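Local coordinates for putative two-component sensor histidine kinase protein (Sinorhizobium meliloti, PDB 3HCY) that probably acts, as a whole protein, as a sensor histidine kinase that uses ATP to phosphorylate a histidine, this chain being a GAF domain of it, at residues A[14-19]-A[125-129]; A[22-26]-A[37-43]; A[67-71]-A[115-119]; A[90-96]-A[108-114]. All coordinates share one frame; numbering follows the deposited sequence.

Contact 1 (A[14-19]-A[125-129]); sequences AIQGAL and MALTI
Ile129 pushes its CD1 methyl between two alanines one turn apart on the facing helix, 3.8 Å from Ala14 CB and 4.4 Å from Ala18 CB. Its CG1 stands anti to the carbonyl carbon (chi1 -66°), which sends the CD1 branch to these alanines while CG2, anti to the backbone N, meets Ile15 CG1 at 4.2 Å. One turn on from Ile15, at the end of helix 5-19, Leu19 spreads its two methyls over neighbouring residues of the other helix: CD2 rests on Met125 CB at 3.8 Å and CD1 on Ala126 CB at 4.0 Å. The side chains of Leu19 and Met125 run past each other in opposite directions. Bent at chi3 (-60°), Met125 folds its CE methyl to 3.6 Å from the Ala18 carbonyl O.

The segment axes come within 10.4 Å and run almost antiparallel, at 161°. This is the terminal helix pair of the GAF fold, helix 5-19 beside helix 120-146, both against one face of the antiparallel sheet. No hydrogen bond crosses the pair; its side chains meet one another through apolar groups, and the Met125 methyl beside the Ala18 carbonyl O is a van der Waals contact. Ile15 and Leu19 reach on to Phe108 and Thr110 of the sheet. At the dimer interface, Met125 and Ile129 pack on Thr128 of the second subunit and Ala14 on Gln132 of that subunit.

Contact 2 (A[22-26]-A[37-43]); sequences DRASI and FVAARGL
Ala24 and Arg41 exchange two backbone hydrogen bonds, Ala24 N to Arg41 O at 2.7 Å and Arg41 N to Ala24 O at 2.8 Å, as expected of an antiparallel hydrogen-bonded pair. They belong to the beta hairpin of strands 23-29 and 35-41, the latter an outermost strand of the GAF sheet within this chain. Two residues on, Ile26 N donates to Ala39 O while Ile26 O accepts from Val38 N. Val38 and Ala39 thus both face Ile26, a classic beta bulge, and Val38 turns its CG2 methyl to 3.9 Å from Ile26 CG2.

Arg23 extends from CG to NE, running past Gly42; its NH1 gives Gly42 O a bent bond of 3.1 Å (137° at the hydrogen), and its CD packs on Leu43 CD2. In the next shell, Asp113 and Glu88 form salt bridges with the same guanidinium, while Asp13 and Glu9 of helix 5-19 hold that of Arg41. Ser25 OG is hydrogen-bonded to Tyr111 OH on the neighbouring strand. On the face shared by Ser25 and Ala40, Ser25 CB meets Leu43 CD1 at 3.7 Å and lies at the edge of the Phe37 ring, in its plane, 3.8 Å from CE1.

Contact 3 (A[67-71]-A[115-119]); sequences IFVEN and PHRFA
Glu70 O accepts the backbone N-H of His116 at 3.0 Å, with 160° at the hydrogen and the donor in the carbonyl plane on a lone pair. The alpha C-H of Pro115 approaches the same oxygen, and Glu70 CA in turn makes a C-H...O contact with His116 O, so the two backbones touch in both directions. Alongside, Asn71 and Pro115 point the same way, ND2 lying 3.4 Å from Pro115 CG; Asn71 OD1 is taken by Asp73 N.

This contact ties the end of edge strand 67-69 of the GAF sheet to the loop that leads into helix 120-146, with Ala119 at that helix's N-cap position. Here the Phe118 ring is covered on both faces. Over one lies Phe68, whose CB is 4.1 Å from the ring centroid; the two ring planes meet obliquely, at 49°, with centroids 4.8 Å apart. Over the centre of the opposite face sits ND1 of His116, whose ring stacks on that of Tyr112. Glu70 closes in at the ring edge, CG 4.0 Å from Phe118 CD1, its carboxylate turned only 14° from the ring plane. Both phenylalanines also touch Ile123 of the helix.

Contact 4 (A[90-96]-A[108-114]); sequences IAALGFF and FMTYYDR
Strands 92-96 and 108-112 run antiparallel at 167°, their axes 4.6 Å apart, with paired backbone hydrogen bonds at Gly94-Thr110 and Phe96-Phe108. At the other end Tyr112 O takes two donors, Ala91 N and Ala92 N, each at 2.9 Å: a classic beta bulge, in which Ala91 and Ala92 share one opposite residue.

Met109 and Phe95 lie side by side. Bends at chi2 (-76°) and chi3 fold the methionine so that its CE methyl sits over one ring face, a CH-pi contact, while SD stands obliquely 3.8 Å from the ring centroid in a Met-aromatic pairing. On this same face of the sheet, Leu93 CD2 meets the edge of the Tyr111 ring 3.9 Å from CE1; from the loop before the strand, Ile90 CD1 reaches CD1 of the same ring.

The pair forms an inner hairpin of the five-stranded GAF sheet, flanked by strands 23-29 and 67-69. The face bearing Phe96, Phe108 and Thr110 packs under helix 120-146, where Phe96 touches Ala126 and Phe108 touches Ala130. There the Phe96 and Phe108 rings are near parallel (25°) but slid apart, centroids 5.1 Å from each other, with Phe96 CD2 over a face of Phe108. Thr110 crosses Phe96 at about a right angle, its OG1 in the ring plane at the edge, 3.5 Å from CE2. That hydroxyl also lies 3.5 Å from Gly94 CA.

From the N terminus, helix 5-19 opens contact 1, which closes only when helix 120-146 returns beside it, so the other three contacts all fall within its span. Contact 2 closes first, as the short hairpin 22-26/37-43. Contact 3 then opens at 67-71 and encloses contact 4, the hairpin 90-96/108-114, before closing at 115-119. No loops cross. Contacts 2 and 4 are in series but meet side by side in the sheet through strands 23-29 and 104-112, with Arg23 and Asp113 bridging them; contacts 3 and 4 share the border of strands 67-69 and 92-99. Contact 1 lies against the sheet through Phe96, Phe108 and Thr110 of contact 4.

Contact 1 (A[14-19]-A[125-129])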
loop_
_atom_site.group_PDB
_atom_site.type_symbol
_atom_site.label_atom_id
_atom_site.label_comp_id
_atom_site.label_asym_id
_atom_site.label_seq_id
_atom_site.Cartn_x
_atom_site.Cartn_y
_atom_site.Cartn_z
ATOM N N ALA A 14 -8.074 -0.311 0.907
ATOM C CA ALA A 14 -7.275 0.863 1.187
ATOM C C ALA A 14 -7.707 1.980 0.237
ATOM O O ALA A 14 -7.798 3.100 0.658
ATOM C CB ALA A 14 -5.765 0.588 1.063
ATOM N N ILE A 15 -7.984 1.685 -1.027
ATOM C CA ILE A 15 -8.347 2.764 -1.934
ATOM C C ILE A 15 -9.557 3.545 -1.412
ATOM O O ILE A 15 -9.552 4.777 -1.444
ATOM C CB ILE A 15 -8.636 2.303 -3.364
ATOM C CG1 ILE A 15 -7.320 2.084 -4.131
ATOM C CG2 ILE A 15 -9.421 3.353 -4.078
ATOM C CD1 ILE A 15 -7.247 0.703 -4.991
ATOM N N GLN A 16 -10.551 2.812 -0.909
ATOM C CA GLN A 16 -11.800 3.392 -0.425
ATOM C C GLN A 16 -11.626 4.243 0.815
ATOM O O GLN A 16 -12.201 5.338 0.920
ATOM C CB GLN A 16 -12.805 2.274 -0.112
ATOM C CG GLN A 16 -13.285 1.498 -1.396
ATOM C CD GLN A 16 -14.237 0.330 -1.069
ATOM O OE1 GLN A 16 -14.190 -0.202 0.045
ATOM N NE2 GLN A 16 -15.087 -0.069 -2.027
ATOM N N GLY A 17 -10.867 3.708 1.753
ATOM C CA GLY A 17 -10.594 4.370 2.972
ATOM C C GLY A 17 -9.671 5.552 2.820
ATOM O O GLY A 17 -9.884 6.582 3.457
ATOM N N ALA A 18 -8.631 5.433 1.998
ATOM C CA ALA A 18 -7.705 6.567 1.781
ATOM C C ALA A 18 -8.228 7.660 0.805
ATOM O O ALA A 18 -7.857 8.835 0.931
ATOM C CB ALA A 18 -6.310 6.084 1.383
ATOM N N LEU A 19 -9.083 7.303 -0.144
ATOM C CA LEU A 19 -9.404 8.255 -1.209
ATOM C C LEU A 19 -10.867 8.551 -1.389
ATOM O O LEU A 19 -11.198 9.376 -2.269
ATOM C CB LEU A 19 -8.885 7.815 -2.577
ATOM C CG LEU A 19 -7.427 7.392 -2.757
ATOM C CD1 LEU A 19 -7.250 6.667 -4.101
ATOM C CD2 LEU A 19 -6.464 8.600 -2.630
ATOM N N MET A 125 -1.430 9.935 -1.909
ATOM C CA MET A 125 -1.927 8.734 -1.296
ATOM C C MET A 125 -2.020 7.609 -2.371
ATOM O O MET A 125 -1.466 6.531 -2.147
ATOM C CB MET A 125 -3.242 9.023 -0.576
ATOM C CG MET A 125 -2.996 9.662 0.776
ATOM S SD MET A 125 -4.498 10.079 1.653
ATOM C CE MET A 125 -5.232 11.226 0.475
ATOM N N ALA A 126 -2.629 7.899 -3.539
ATOM C CA ALA A 126 -2.912 6.902 -4.607
ATOM C C ALA A 126 -1.642 6.240 -5.192
ATOM O O ALA A 126 -1.558 4.978 -5.368
ATOM C CB ALA A 126 -3.671 7.567 -5.716
ATOM N N LEU A 127 -0.662 7.106 -5.481
ATOM C CA LEU A 127 0.661 6.667 -5.889
ATOM C C LEU A 127 1.246 5.706 -4.903
ATOM O O LEU A 127 1.841 4.675 -5.270
ATOM C CB LEU A 127 1.596 7.857 -5.992
ATOM C CG LEU A 127 1.346 8.666 -7.255
ATOM C CD1 LEU A 127 1.844 10.077 -7.132
ATOM C CD2 LEU A 127 1.965 7.925 -8.440
ATOM N N THR A 128 1.086 6.043 -3.635
ATOM C CA THR A 128 1.667 5.217 -2.587
ATOM C C THR A 128 1.082 3.827 -2.685
ATOM O O THR A 128 1.844 2.847 -2.705
ATOM C CB THR A 128 1.458 5.823 -1.196
ATOM O OG1 THR A 128 1.895 7.191 -1.257
ATOM C CG2 THR A 128 2.265 5.054 -0.142
ATOM N N ILE A 129 -0.245 3.761 -2.858
ATOM C CA ILE A 129 -0.895 2.487 -2.924
ATOM C C ILE A 129 -0.519 1.700 -4.185
ATOM O O ILE A 129 -0.319 0.466 -4.140
ATOM C CB ILE A 129 -2.452 2.525 -2.687
ATOM C CG1 ILE A 129 -2.807 2.938 -1.294
ATOM C CG2 ILE A 129 -3.282 1.315 -3.160
ATOM C CD1 ILE A 129 -4.309 3.203 -1.267
#

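Contact 2 (A[22-26]-A[37-43])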
loop_
_atom_site.group_PDB
_atom_site.type_symbol
_atom_site.label_atom_id
_atom_site.label_comp_id
_atom_site.label_asym_id
_atom_site.label_seq_id
_atom_site.Cartn_x
_atom_site.Cartn_y
_atom_site.Cartn_z
ATOM N N ASP A 22 -15.761 6.895 -5.787
ATOM C CA ASP A 22 -17.053 6.256 -5.901
ATOM C C ASP A 22 -17.037 4.770 -6.245
ATOM O O ASP A 22 -17.978 4.031 -5.904
ATOM C CB ASP A 22 -17.844 7.037 -6.944
ATOM C CG ASP A 22 -18.245 8.374 -6.435
ATOM O OD1 ASP A 22 -18.183 8.625 -5.213
ATOM O OD2 ASP A 22 -18.628 9.190 -7.304
ATOM N N ARG A 23 -15.994 4.403 -6.996
ATOM C CA ARG A 23 -15.767 3.075 -7.511
ATOM C C ARG A 23 -14.280 3.038 -7.789
ATOM O O ARG A 23 -13.658 4.106 -7.910
ATOM C CB ARG A 23 -16.524 2.803 -8.824
ATOM C CG ARG A 23 -17.789 3.602 -9.108
ATOM C CD ARG A 23 -18.201 3.429 -10.551
ATOM N NE ARG A 23 -19.347 4.242 -10.951
ATOM C CZ ARG A 23 -20.440 3.768 -11.569
ATOM N NH1 ARG A 23 -20.549 2.469 -11.869
ATOM N NH2 ARG A 23 -21.447 4.596 -11.908
ATOM N N ALA A 24 -13.727 1.830 -7.879
ATOM C CA ALA A 24 -12.328 1.613 -8.152
ATOM C C ALA A 24 -12.067 0.222 -8.869
ATOM O O ALA A 24 -12.913 -0.701 -8.847
ATOM C CB ALA A 24 -11.539 1.741 -6.868
ATOM N N SER A 25 -10.903 0.084 -9.524
ATOM C CA SER A 25 -10.563 -1.181 -10.185
ATOM C C SER A 25 -9.064 -1.403 -10.302
ATOM O O SER A 25 -8.283 -0.440 -10.196
ATOM C CB SER A 25 -11.130 -1.151 -11.579
ATOM O OG SER A 25 -10.617 -0.016 -12.290
ATOM N N ILE A 26 -8.666 -2.657 -10.552
ATOM C CA ILE A 26 -7.255 -2.970 -10.884
ATOM C C ILE A 26 -7.238 -3.721 -12.204
ATOM O O ILE A 26 -8.051 -4.634 -12.402
ATOM C CB ILE A 26 -6.526 -3.827 -9.785
ATOM C CG1 ILE A 26 -6.654 -3.139 -8.394
ATOM C CG2 ILE A 26 -5.061 -4.086 -10.194
ATOM C CD1 ILE A 26 -6.590 -4.013 -7.110
ATOM N N PHE A 37 -9.253 -6.256 -16.375
ATOM C CA PHE A 37 -9.697 -6.226 -14.976
ATOM C C PHE A 37 -9.309 -7.515 -14.284
ATOM O O PHE A 37 -9.348 -8.513 -14.945
ATOM C CB PHE A 37 -11.202 -5.981 -14.897
ATOM C CG PHE A 37 -11.593 -4.632 -15.455
ATOM C CD1 PHE A 37 -11.657 -3.516 -14.622
ATOM C CD2 PHE A 37 -11.803 -4.466 -16.802
ATOM C CE1 PHE A 37 -11.979 -2.260 -15.121
ATOM C CE2 PHE A 37 -12.113 -3.235 -17.321
ATOM C CZ PHE A 37 -12.209 -2.111 -16.483
ATOM N N VAL A 38 -8.802 -7.423 -13.039
ATOM C CA VAL A 38 -8.541 -8.523 -12.125
ATOM C C VAL A 38 -9.297 -8.299 -10.807
ATOM O O VAL A 38 -9.404 -9.196 -9.951
ATOM C CB VAL A 38 -7.025 -8.630 -11.787
ATOM C CG1 VAL A 38 -6.130 -8.455 -13.067
ATOM C CG2 VAL A 38 -6.623 -7.629 -10.680
ATOM N N ALA A 39 -9.838 -7.091 -10.629
ATOM C CA ALA A 39 -10.643 -6.784 -9.435
ATOM C C ALA A 39 -11.322 -5.455 -9.582
ATOM O O ALA A 39 -10.803 -4.588 -10.318
ATOM C CB ALA A 39 -9.754 -6.779 -8.139
ATOM N N ALA A 40 -12.448 -5.269 -8.872
ATOM C CA ALA A 40 -13.233 -4.040 -9.040
ATOM C C ALA A 40 -14.351 -3.867 -8.050
ATOM O O ALA A 40 -14.888 -4.832 -7.550
ATOM C CB ALA A 40 -13.787 -3.961 -10.479
ATOM N N ARG A 41 -14.692 -2.619 -7.735
ATOM C CA ARG A 41 -16.041 -2.304 -7.254
ATOM C C ARG A 41 -16.461 -0.903 -7.562
ATOM O O ARG A 41 -15.604 -0.088 -7.743
ATOM C CB ARG A 41 -16.111 -2.475 -5.748
ATOM C CG ARG A 41 -14.974 -2.048 -4.912
ATOM C CD ARG A 41 -14.852 -3.118 -3.749
ATOM N NE ARG A 41 -14.003 -2.760 -2.587
ATOM C CZ ARG A 41 -13.316 -3.607 -1.811
ATOM N NH1 ARG A 41 -13.250 -4.905 -2.051
ATOM N NH2 ARG A 41 -12.620 -3.113 -0.810
ATOM N N GLY A 42 -17.730 -0.545 -7.647
ATOM C CA GLY A 42 -18.797 -1.254 -8.248
ATOM C C GLY A 42 -18.778 -0.699 -9.696
ATOM O O GLY A 42 -19.401 0.291 -10.009
ATOM N N LEU A 43 -17.905 -1.283 -10.516
ATOM C CA LEU A 43 -18.083 -1.339 -11.941
ATOM C C LEU A 43 -18.957 -2.557 -12.216
ATOM O O LEU A 43 -18.883 -3.581 -11.515
ATOM C CB LEU A 43 -16.728 -1.548 -12.656
ATOM C CG LEU A 43 -15.727 -0.400 -12.441
ATOM C CD1 LEU A 43 -14.438 -0.598 -13.228
ATOM C CD2 LEU A 43 -16.367 0.961 -12.757
#

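Contact 3 (A[67-71]-A[115-119])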
loop_
_atom_site.group_PDB
_atom_site.type_symbol
_atom_site.label_atom_id
_atom_site.label_comp_id
_atom_site.label_asym_id
_atom_site.label_seq_id
_atom_site.Cartn_x
_atom_site.Cartn_y
_atom_site.Cartn_z
ATOM N N ILE A 67 -2.622 9.820 -15.010
ATOM C CA ILE A 67 -3.449 10.582 -15.937
ATOM C C ILE A 67 -4.746 10.910 -15.210
ATOM O O ILE A 67 -5.309 10.046 -14.557
ATOM C CB ILE A 67 -3.796 9.767 -17.264
ATOM C CG1 ILE A 67 -2.538 9.255 -18.030
ATOM C CG2 ILE A 67 -4.718 10.572 -18.184
ATOM C CD1 ILE A 67 -1.169 10.077 -17.820
ATOM N N PHE A 68 -5.231 12.141 -15.319
ATOM C CA PHE A 68 -6.478 12.509 -14.648
ATOM C C PHE A 68 -7.464 12.979 -15.659
ATOM O O PHE A 68 -7.071 13.592 -16.624
ATOM C CB PHE A 68 -6.204 13.566 -13.595
ATOM C CG PHE A 68 -5.164 13.146 -12.666
ATOM C CD1 PHE A 68 -5.447 12.281 -11.660
ATOM C CD2 PHE A 68 -3.867 13.484 -12.865
ATOM C CE1 PHE A 68 -4.434 11.812 -10.789
ATOM C CE2 PHE A 68 -2.859 13.030 -12.018
ATOM C CZ PHE A 68 -3.147 12.189 -10.984
ATOM N N VAL A 69 -8.732 12.649 -15.447
ATOM C CA VAL A 69 -9.847 13.103 -16.272
ATOM C C VAL A 69 -10.931 13.635 -15.328
ATOM O O VAL A 69 -11.670 12.895 -14.675
ATOM C CB VAL A 69 -10.408 11.947 -17.109
ATOM C CG1 VAL A 69 -11.762 12.315 -17.740
ATOM C CG2 VAL A 69 -9.401 11.494 -18.137
ATOM N N GLU A 70 -11.046 14.937 -15.280
ATOM C CA GLU A 70 -11.879 15.587 -14.280
ATOM C C GLU A 70 -13.333 15.622 -14.671
ATOM O O GLU A 70 -14.204 15.571 -13.804
ATOM C CB GLU A 70 -11.372 17.004 -14.044
ATOM C CG GLU A 70 -10.015 16.978 -13.397
ATOM C CD GLU A 70 -9.444 18.340 -13.209
ATOM O OE1 GLU A 70 -10.043 19.318 -13.772
ATOM O OE2 GLU A 70 -8.390 18.421 -12.512
ATOM N N ASN A 71 -13.573 15.769 -15.973
ATOM C CA ASN A 71 -14.906 15.678 -16.550
ATOM C C ASN A 71 -14.784 14.921 -17.815
ATOM O O ASN A 71 -13.976 15.298 -18.669
ATOM C CB ASN A 71 -15.436 17.039 -16.878
ATOM C CG ASN A 71 -16.913 17.051 -17.004
ATOM O OD1 ASN A 71 -17.502 16.228 -17.719
ATOM N ND2 ASN A 71 -17.546 18.000 -16.315
ATOM N N PRO A 115 -18.096 15.087 -11.692
ATOM C CA PRO A 115 -16.797 15.705 -11.916
ATOM C C PRO A 115 -15.950 15.841 -10.670
ATOM O O PRO A 115 -16.466 15.971 -9.563
ATOM C CB PRO A 115 -17.167 17.077 -12.444
ATOM C CG PRO A 115 -18.415 16.834 -13.228
ATOM C CD PRO A 115 -19.139 15.695 -12.546
ATOM N N HIS A 116 -14.644 15.830 -10.877
ATOM C CA HIS A 116 -13.731 15.795 -9.765
ATOM C C HIS A 116 -12.314 16.328 -10.116
ATOM O O HIS A 116 -11.635 15.800 -10.996
ATOM C CB HIS A 116 -13.686 14.349 -9.245
ATOM C CG HIS A 116 -12.804 14.160 -8.064
ATOM N ND1 HIS A 116 -11.442 13.974 -8.187
ATOM C CD2 HIS A 116 -13.077 14.112 -6.744
ATOM C CE1 HIS A 116 -10.914 13.818 -6.987
ATOM N NE2 HIS A 116 -11.884 13.902 -6.094
ATOM N N ARG A 117 -11.903 17.393 -9.435
ATOM C CA ARG A 117 -10.498 17.862 -9.384
ATOM C C ARG A 117 -9.596 17.058 -8.420
ATOM O O ARG A 117 -9.959 16.749 -7.293
ATOM C CB ARG A 117 -10.485 19.325 -8.960
ATOM C CG ARG A 117 -10.855 19.495 -7.459
ATOM C CD ARG A 117 -11.940 18.425 -6.862
ATOM N NE ARG A 117 -13.322 18.601 -7.378
ATOM C CZ ARG A 117 -14.386 17.832 -7.090
ATOM N NH1 ARG A 117 -14.298 16.757 -6.298
ATOM N NH2 ARG A 117 -15.563 18.138 -7.634
ATOM N N PHE A 118 -8.397 16.756 -8.846
ATOM C CA PHE A 118 -7.610 15.846 -8.054
ATOM C C PHE A 118 -6.657 16.601 -7.140
ATOM O O PHE A 118 -5.697 17.204 -7.595
ATOM C CB PHE A 118 -6.891 14.827 -8.941
ATOM C CG PHE A 118 -7.835 13.894 -9.679
ATOM C CD1 PHE A 118 -8.656 14.368 -10.710
ATOM C CD2 PHE A 118 -7.926 12.550 -9.336
ATOM C CE1 PHE A 118 -9.514 13.495 -11.389
ATOM C CE2 PHE A 118 -8.788 11.684 -10.016
ATOM C CZ PHE A 118 -9.562 12.132 -11.028
ATOM N N ALA A 119 -6.942 16.547 -5.839
ATOM C CA ALA A 119 -6.113 17.155 -4.806
ATOM C C ALA A 119 -4.779 16.441 -4.709
ATOM O O ALA A 119 -4.709 15.211 -4.792
ATOM C CB ALA A 119 -6.833 17.095 -3.505
#

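Contact 4 (A[90-96]-A[108-114])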
loop_
_atom_site.group_PDB
_atom_site.type_symbol
_atom_site.label_atom_id
_atom_site.label_comp_id
_atom_site.label_asym_id
_atom_site.label_seq_id
_atom_site.Cartn_x
_atom_site.Cartn_y
_atom_site.Cartn_z
ATOM N N ILE A 90 -20.202 7.091 -14.929
ATOM C CA ILE A 90 -18.941 7.699 -14.433
ATOM C C ILE A 90 -18.668 9.071 -15.098
ATOM O O ILE A 90 -18.862 9.213 -16.316
ATOM C CB ILE A 90 -17.735 6.779 -14.772
ATOM C CG1 ILE A 90 -17.810 5.492 -13.962
ATOM C CG2 ILE A 90 -16.360 7.511 -14.652
ATOM C CD1 ILE A 90 -17.251 4.271 -14.728
ATOM N N ALA A 91 -18.201 10.053 -14.310
ATOM C CA ALA A 91 -17.928 11.433 -14.753
ATOM C C ALA A 91 -16.410 11.782 -14.701
ATOM O O ALA A 91 -15.936 12.714 -15.364
ATOM C CB ALA A 91 -18.724 12.420 -13.853
ATOM N N ALA A 92 -15.653 11.082 -13.867
ATOM C CA ALA A 92 -14.294 11.458 -13.649
ATOM C C ALA A 92 -13.495 10.202 -13.356
ATOM O O ALA A 92 -14.027 9.235 -12.809
ATOM C CB ALA A 92 -14.209 12.455 -12.520
ATOM N N LEU A 93 -12.232 10.192 -13.776
ATOM C CA LEU A 93 -11.393 9.033 -13.538
ATOM C C LEU A 93 -9.896 9.357 -13.389
ATOM O O LEU A 93 -9.353 10.348 -13.924
ATOM C CB LEU A 93 -11.579 7.967 -14.630
ATOM C CG LEU A 93 -12.676 7.954 -15.718
ATOM C CD1 LEU A 93 -12.614 9.189 -16.643
ATOM C CD2 LEU A 93 -12.549 6.657 -16.534
ATOM N N GLY A 94 -9.249 8.461 -12.652
ATOM C CA GLY A 94 -7.836 8.571 -12.324
ATOM C C GLY A 94 -7.149 7.280 -12.688
ATOM O O GLY A 94 -7.567 6.205 -12.249
ATOM N N PHE A 95 -6.104 7.402 -13.492
ATOM C CA PHE A 95 -5.286 6.270 -13.876
ATOM C C PHE A 95 -3.898 6.333 -13.230
ATOM O O PHE A 95 -3.152 7.249 -13.476
ATOM C CB PHE A 95 -5.030 6.256 -15.379
ATOM C CG PHE A 95 -6.254 6.368 -16.244
ATOM C CD1 PHE A 95 -6.676 5.275 -17.002
ATOM C CD2 PHE A 95 -6.915 7.594 -16.401
ATOM C CE1 PHE A 95 -7.757 5.380 -17.847
ATOM C CE2 PHE A 95 -8.010 7.707 -17.252
ATOM C CZ PHE A 95 -8.428 6.606 -17.966
ATOM N N PHE A 96 -3.555 5.323 -12.454
ATOM C CA PHE A 96 -2.288 5.260 -11.788
ATOM C C PHE A 96 -1.621 3.974 -12.213
ATOM O O PHE A 96 -2.147 2.909 -11.951
ATOM C CB PHE A 96 -2.481 5.269 -10.287
ATOM C CG PHE A 96 -3.398 6.347 -9.821
ATOM C CD1 PHE A 96 -2.904 7.599 -9.510
ATOM C CD2 PHE A 96 -4.777 6.124 -9.752
ATOM C CE1 PHE A 96 -3.756 8.595 -9.113
ATOM C CE2 PHE A 96 -5.647 7.122 -9.348
ATOM C CZ PHE A 96 -5.138 8.355 -9.033
ATOM N N PHE A 108 -4.324 0.942 -11.904
ATOM C CA PHE A 108 -5.492 0.922 -11.045
ATOM C C PHE A 108 -6.178 2.269 -11.159
ATOM O O PHE A 108 -5.530 3.278 -11.438
ATOM C CB PHE A 108 -5.179 0.482 -9.573
ATOM C CG PHE A 108 -5.118 1.619 -8.565
ATOM C CD1 PHE A 108 -6.260 2.168 -8.058
ATOM C CD2 PHE A 108 -3.920 2.109 -8.131
ATOM C CE1 PHE A 108 -6.196 3.206 -7.149
ATOM C CE2 PHE A 108 -3.853 3.142 -7.239
ATOM C CZ PHE A 108 -4.980 3.698 -6.761
ATOM N N MET A 109 -7.501 2.238 -11.007
ATOM C CA MET A 109 -8.353 3.316 -11.461
ATOM C C MET A 109 -9.215 3.713 -10.280
ATOM O O MET A 109 -9.718 2.844 -9.525
ATOM C CB MET A 109 -9.286 2.896 -12.649
ATOM C CG MET A 109 -8.662 2.235 -13.908
ATOM S SD MET A 109 -7.854 3.418 -14.908
ATOM C CE MET A 109 -9.039 4.746 -14.826
ATOM N N THR A 110 -9.388 5.022 -10.147
ATOM C CA THR A 110 -10.404 5.564 -9.276
ATOM C C THR A 110 -11.411 6.207 -10.201
ATOM O O THR A 110 -11.033 6.825 -11.170
ATOM C CB THR A 110 -9.830 6.637 -8.410
ATOM O OG1 THR A 110 -9.123 7.538 -9.272
ATOM C CG2 THR A 110 -8.896 6.048 -7.378
ATOM N N TYR A 111 -12.680 6.040 -9.892
ATOM C CA TYR A 111 -13.778 6.557 -10.692
ATOM C C TYR A 111 -14.609 7.457 -9.779
ATOM O O TYR A 111 -14.729 7.189 -8.570
ATOM C CB TYR A 111 -14.652 5.413 -11.196
ATOM C CG TYR A 111 -13.926 4.372 -12.005
ATOM C CD1 TYR A 111 -13.618 4.588 -13.341
ATOM C CD2 TYR A 111 -13.564 3.139 -11.455
ATOM C CE1 TYR A 111 -12.954 3.611 -14.114
ATOM C CE2 TYR A 111 -12.897 2.158 -12.233
ATOM C CZ TYR A 111 -12.612 2.412 -13.545
ATOM O OH TYR A 111 -11.953 1.503 -14.310
ATOM N N TYR A 112 -15.157 8.522 -10.341
ATOM C CA TYR A 112 -16.060 9.398 -9.611
ATOM C C TYR A 112 -17.296 9.630 -10.461
ATOM O O TYR A 112 -17.173 9.979 -11.650
ATOM C CB TYR A 112 -15.403 10.735 -9.323
ATOM C CG TYR A 112 -14.219 10.637 -8.392
ATOM C CD1 TYR A 112 -14.341 10.947 -7.043
ATOM C CD2 TYR A 112 -12.968 10.249 -8.870
ATOM C CE1 TYR A 112 -13.265 10.896 -6.206
ATOM C CE2 TYR A 112 -11.886 10.168 -8.024
ATOM C CZ TYR A 112 -12.036 10.497 -6.695
ATOM O OH TYR A 112 -10.936 10.403 -5.847
ATOM N N ASP A 113 -18.470 9.429 -9.860
ATOM C CA ASP A 113 -19.748 9.550 -10.560
ATOM C C ASP A 113 -20.121 11.028 -10.944
ATOM O O ASP A 113 -21.046 11.265 -11.708
ATOM C CB ASP A 113 -20.860 8.979 -9.671
ATOM C CG ASP A 113 -20.709 7.515 -9.390
ATOM O OD1 ASP A 113 -20.113 6.850 -10.258
ATOM O OD2 ASP A 113 -21.211 7.053 -8.318
ATOM N N ARG A 114 -19.454 12.016 -10.369
ATOM C CA ARG A 114 -19.626 13.420 -10.796
ATOM C C ARG A 114 -18.216 13.980 -10.957
ATOM O O ARG A 114 -17.237 13.396 -10.471
ATOM C CB ARG A 114 -20.481 14.269 -9.832
ATOM C CG ARG A 114 -19.836 14.478 -8.471
ATOM C CD ARG A 114 -20.701 15.246 -7.429
ATOM N NE ARG A 114 -20.058 15.490 -6.121
ATOM C CZ ARG A 114 -19.998 14.618 -5.097
ATOM N NH1 ARG A 114 -20.509 13.373 -5.197
ATOM N NH2 ARG A 114 -19.405 14.978 -3.951
#